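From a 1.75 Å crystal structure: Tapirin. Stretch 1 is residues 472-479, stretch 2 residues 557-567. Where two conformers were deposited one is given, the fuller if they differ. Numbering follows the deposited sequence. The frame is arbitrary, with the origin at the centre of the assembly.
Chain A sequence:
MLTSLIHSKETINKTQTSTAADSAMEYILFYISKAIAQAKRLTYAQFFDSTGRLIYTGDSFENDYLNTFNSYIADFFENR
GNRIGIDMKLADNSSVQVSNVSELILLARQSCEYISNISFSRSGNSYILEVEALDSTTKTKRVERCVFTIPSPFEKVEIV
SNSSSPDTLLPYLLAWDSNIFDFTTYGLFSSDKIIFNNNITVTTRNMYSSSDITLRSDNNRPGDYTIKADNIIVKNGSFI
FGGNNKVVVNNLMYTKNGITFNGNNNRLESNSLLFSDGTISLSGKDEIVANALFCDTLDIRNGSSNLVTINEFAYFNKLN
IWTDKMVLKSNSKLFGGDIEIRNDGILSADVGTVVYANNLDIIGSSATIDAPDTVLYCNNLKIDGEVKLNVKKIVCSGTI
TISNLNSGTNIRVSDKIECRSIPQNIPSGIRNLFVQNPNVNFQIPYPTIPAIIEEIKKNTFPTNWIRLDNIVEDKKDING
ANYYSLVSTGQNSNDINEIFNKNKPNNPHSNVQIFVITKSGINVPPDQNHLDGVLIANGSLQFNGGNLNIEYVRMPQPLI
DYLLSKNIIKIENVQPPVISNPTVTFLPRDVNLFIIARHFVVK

Stretch 1, residues 472-479: VEDKKDIN
Stretch 2, residues 557-567: QPLIDYLLSKN

An irregular segment, extended from Glu473 to Lys475 and then bent through Lys476 and Asp477, lies against one side of the helix 557-565, and Glu473, Lys475 and Ile478 point their CA-to-CB bonds toward it. The two stretches run antiparallel in register: the CA atoms of Ile478 and Leu559 are 6.3 Å apart, those of Lys475 and Tyr562 8.9 Å. The wider gap is filled by Tyr562, whose t chi1 (179°, chi2 79°) lays the ring along the segment. Lys475, chi1 t and chi2 p, drapes its aliphatic stem over one ring face, CG 3.7 Å from the ring centroid and 12° off its normal, a CH-pi contact; its extended tail carries NZ to Asp477 OD1 at 3.2 Å, a salt bridge with a weak hydrogen bond. At the ring edge, Glu473 (p, t) accepts from the phenol, Tyr562 OH to Glu473 OE2 2.6 Å. A water donates to both Glu473 O and Tyr562 OH, at 2.8 and 2.6 Å.

Ile478 (m, t) is the branched knob at the close end: CG2 meets Pro558 CB and Leu559 CB, each at 3.9 Å, while CD1 reaches Tyr562 CB at 3.7 Å. One turn of helix thus forms its hollow. Ile478 and Tyr562 supply most of the 303 Å² buried. Glu473 and Lys566, both exposed, can keep their charged ends in solvent; Glu473 OE2 lies 3.8 Å from Lys566 CE and 4.4 Å from Lys566 NZ, too far for a salt bridge.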

# COMPACT_ATOMS: atom_id res chain seq x y z
N VAL A 472 1.35 26.98 -21.39
CA VAL A 472 0.61 27.73 -22.45
C VAL A 472 1.42 27.86 -23.72
O VAL A 472 0.94 28.41 -24.70
CB VAL A 472 0.11 29.09 -21.90
CG1 VAL A 472 -0.77 28.84 -20.70
CG2 VAL A 472 1.26 30.02 -21.54
N GLU A 473 2.68 27.40 -23.68
CA GLU A 473 3.60 27.40 -24.83
C GLU A 473 4.37 26.12 -24.83
O GLU A 473 4.60 25.52 -23.76
CB GLU A 473 4.59 28.61 -24.75
CG GLU A 473 5.82 28.49 -23.84
CD GLU A 473 6.82 29.67 -23.98
OE1 GLU A 473 6.50 30.64 -24.76
OE2 GLU A 473 7.92 29.63 -23.34
N ASP A 474 4.82 25.69 -26.00
CA ASP A 474 5.78 24.62 -26.06
C ASP A 474 7.21 25.15 -25.80
O ASP A 474 7.55 26.32 -26.16
CB ASP A 474 5.80 23.96 -27.44
CG ASP A 474 4.51 23.25 -27.78
OD1 ASP A 474 3.66 22.97 -26.88
OD2 ASP A 474 4.35 22.90 -28.96
N LYS A 475 8.06 24.31 -25.16
CA LYS A 475 9.48 24.70 -24.96
C LYS A 475 10.25 23.46 -25.36
O LYS A 475 10.21 22.43 -24.67
CB LYS A 475 9.72 25.11 -23.55
CG LYS A 475 11.11 25.59 -23.15
CD LYS A 475 11.47 26.88 -23.92
CE LYS A 475 12.69 27.49 -23.28
NZ LYS A 475 13.08 28.65 -24.12
N LYS A 476 10.99 23.53 -26.49
CA LYS A 476 11.65 22.39 -27.06
C LYS A 476 13.21 22.50 -27.19
O LYS A 476 13.84 21.55 -27.67
CB LYS A 476 11.15 22.18 -28.47
CG LYS A 476 9.64 21.91 -28.60
CD LYS A 476 9.34 21.45 -30.04
CE LYS A 476 7.94 20.88 -30.19
NZ LYS A 476 7.58 20.71 -31.64
N ASP A 477 13.80 23.55 -26.66
CA ASP A 477 15.25 23.78 -26.86
C ASP A 477 16.11 23.61 -25.62
O ASP A 477 17.30 24.01 -25.65
CB ASP A 477 15.45 25.12 -27.55
CG ASP A 477 14.98 26.32 -26.74
OD1 ASP A 477 14.39 26.21 -25.66
OD2 ASP A 477 15.30 27.44 -27.17
N ILE A 478 15.55 23.02 -24.54
CA ILE A 478 16.25 22.79 -23.29
C ILE A 478 16.88 21.42 -23.39
O ILE A 478 16.49 20.50 -22.73
CB ILE A 478 15.40 23.02 -22.06
CG1 ILE A 478 14.77 24.44 -22.08
CG2 ILE A 478 16.26 22.96 -20.78
CD1 ILE A 478 13.89 24.75 -20.90
N ASN A 479 17.93 21.34 -24.21
CA ASN A 479 18.64 20.10 -24.51
C ASN A 479 20.13 20.28 -24.19
O ASN A 479 20.65 21.42 -24.11
CB ASN A 479 18.45 19.71 -25.96
CG ASN A 479 16.98 19.76 -26.37
OD1 ASN A 479 16.16 19.10 -25.73
ND2 ASN A 479 16.67 20.48 -27.46
N GLN A 557 18.90 21.51 -14.46
CA GLN A 557 18.57 22.75 -13.79
C GLN A 557 17.93 23.77 -14.72
O GLN A 557 17.05 24.46 -14.25
CB GLN A 557 19.80 23.32 -13.04
CG GLN A 557 19.42 24.48 -12.11
CD GLN A 557 18.48 24.04 -11.01
OE1 GLN A 557 18.73 23.09 -10.30
NE2 GLN A 557 17.43 24.78 -10.83
N PRO A 558 18.35 23.89 -15.97
CA PRO A 558 17.74 24.90 -16.86
C PRO A 558 16.26 24.56 -17.14
O PRO A 558 15.40 25.46 -17.28
CB PRO A 558 18.50 24.81 -18.14
CG PRO A 558 19.72 23.99 -17.84
CD PRO A 558 19.59 23.31 -16.57
N LEU A 559 15.96 23.27 -17.06
CA LEU A 559 14.52 22.86 -17.25
C LEU A 559 13.75 23.19 -15.99
O LEU A 559 12.65 23.70 -16.09
CB LEU A 559 14.42 21.39 -17.69
CG LEU A 559 13.01 20.76 -17.82
CD1 LEU A 559 12.35 21.50 -19.00
CD2 LEU A 559 13.17 19.28 -18.12
N ILE A 560 14.26 22.91 -14.78
CA ILE A 560 13.62 23.24 -13.57
C ILE A 560 13.40 24.77 -13.49
O ILE A 560 12.31 25.29 -13.17
CB ILE A 560 14.44 22.80 -12.37
CG1 ILE A 560 14.52 21.25 -12.29
CG2 ILE A 560 13.95 23.38 -11.06
CD1 ILE A 560 15.44 20.74 -11.28
N ASP A 561 14.45 25.52 -13.83
CA ASP A 561 14.34 26.98 -13.78
C ASP A 561 13.20 27.47 -14.72
O ASP A 561 12.44 28.36 -14.34
CB ASP A 561 15.63 27.65 -14.26
CG ASP A 561 16.79 27.42 -13.27
OD1 ASP A 561 16.63 26.96 -12.13
OD2 ASP A 561 17.84 27.76 -13.75
N TYR A 562 13.11 26.91 -15.90
CA TYR A 562 12.02 27.23 -16.82
C TYR A 562 10.66 26.91 -16.24
O TYR A 562 9.72 27.80 -16.19
CB TYR A 562 12.15 26.54 -18.15
CG TYR A 562 11.06 26.82 -19.13
CD1 TYR A 562 11.02 28.01 -19.87
CD2 TYR A 562 9.95 25.97 -19.24
CE1 TYR A 562 9.98 28.26 -20.74
CE2 TYR A 562 8.87 26.25 -20.05
CZ TYR A 562 8.91 27.36 -20.85
OH TYR A 562 7.88 27.64 -21.65
N LEU A 563 10.52 25.71 -15.72
CA LEU A 563 9.24 25.33 -15.15
C LEU A 563 8.83 26.21 -13.97
O LEU A 563 7.63 26.52 -13.80
CB LEU A 563 9.21 23.90 -14.68
CG LEU A 563 9.42 22.88 -15.81
CD1 LEU A 563 9.64 21.45 -15.27
CD2 LEU A 563 8.31 22.83 -16.84
N LEU A 564 9.77 26.62 -13.16
CA LEU A 564 9.50 27.46 -12.06
C LEU A 564 9.10 28.88 -12.58
O LEU A 564 8.18 29.47 -11.98
CB LEU A 564 10.76 27.63 -11.16
CG LEU A 564 11.15 26.43 -10.30
CD1 LEU A 564 12.51 26.59 -9.58
CD2 LEU A 564 10.15 26.23 -9.20
N SER A 565 9.77 29.36 -13.61
CA SER A 565 9.50 30.71 -14.12
C SER A 565 8.09 30.83 -14.65
O SER A 565 7.47 31.90 -14.52
CB SER A 565 10.49 31.13 -15.18
OG SER A 565 10.30 30.49 -16.45
N LYS A 566 7.57 29.72 -15.17
CA LYS A 566 6.23 29.65 -15.68
C LYS A 566 5.21 29.18 -14.69
O LYS A 566 4.01 29.09 -15.02
CB LYS A 566 6.18 28.81 -16.92
CG LYS A 566 7.10 29.16 -18.08
CD LYS A 566 7.09 30.67 -18.44
CE LYS A 566 7.75 30.90 -19.77
NZ LYS A 566 8.10 32.33 -19.90
N ASN A 567 5.60 29.00 -13.43
CA ASN A 567 4.78 28.49 -12.37
C ASN A 567 4.10 27.16 -12.76
O ASN A 567 2.97 26.85 -12.28
CB ASN A 567 3.69 29.48 -11.90
CG ASN A 567 4.22 30.76 -11.22
OD1 ASN A 567 3.41 31.65 -10.95
ND2 ASN A 567 5.49 30.84 -10.87
O HOH W 1 5.66 26.28 -21.26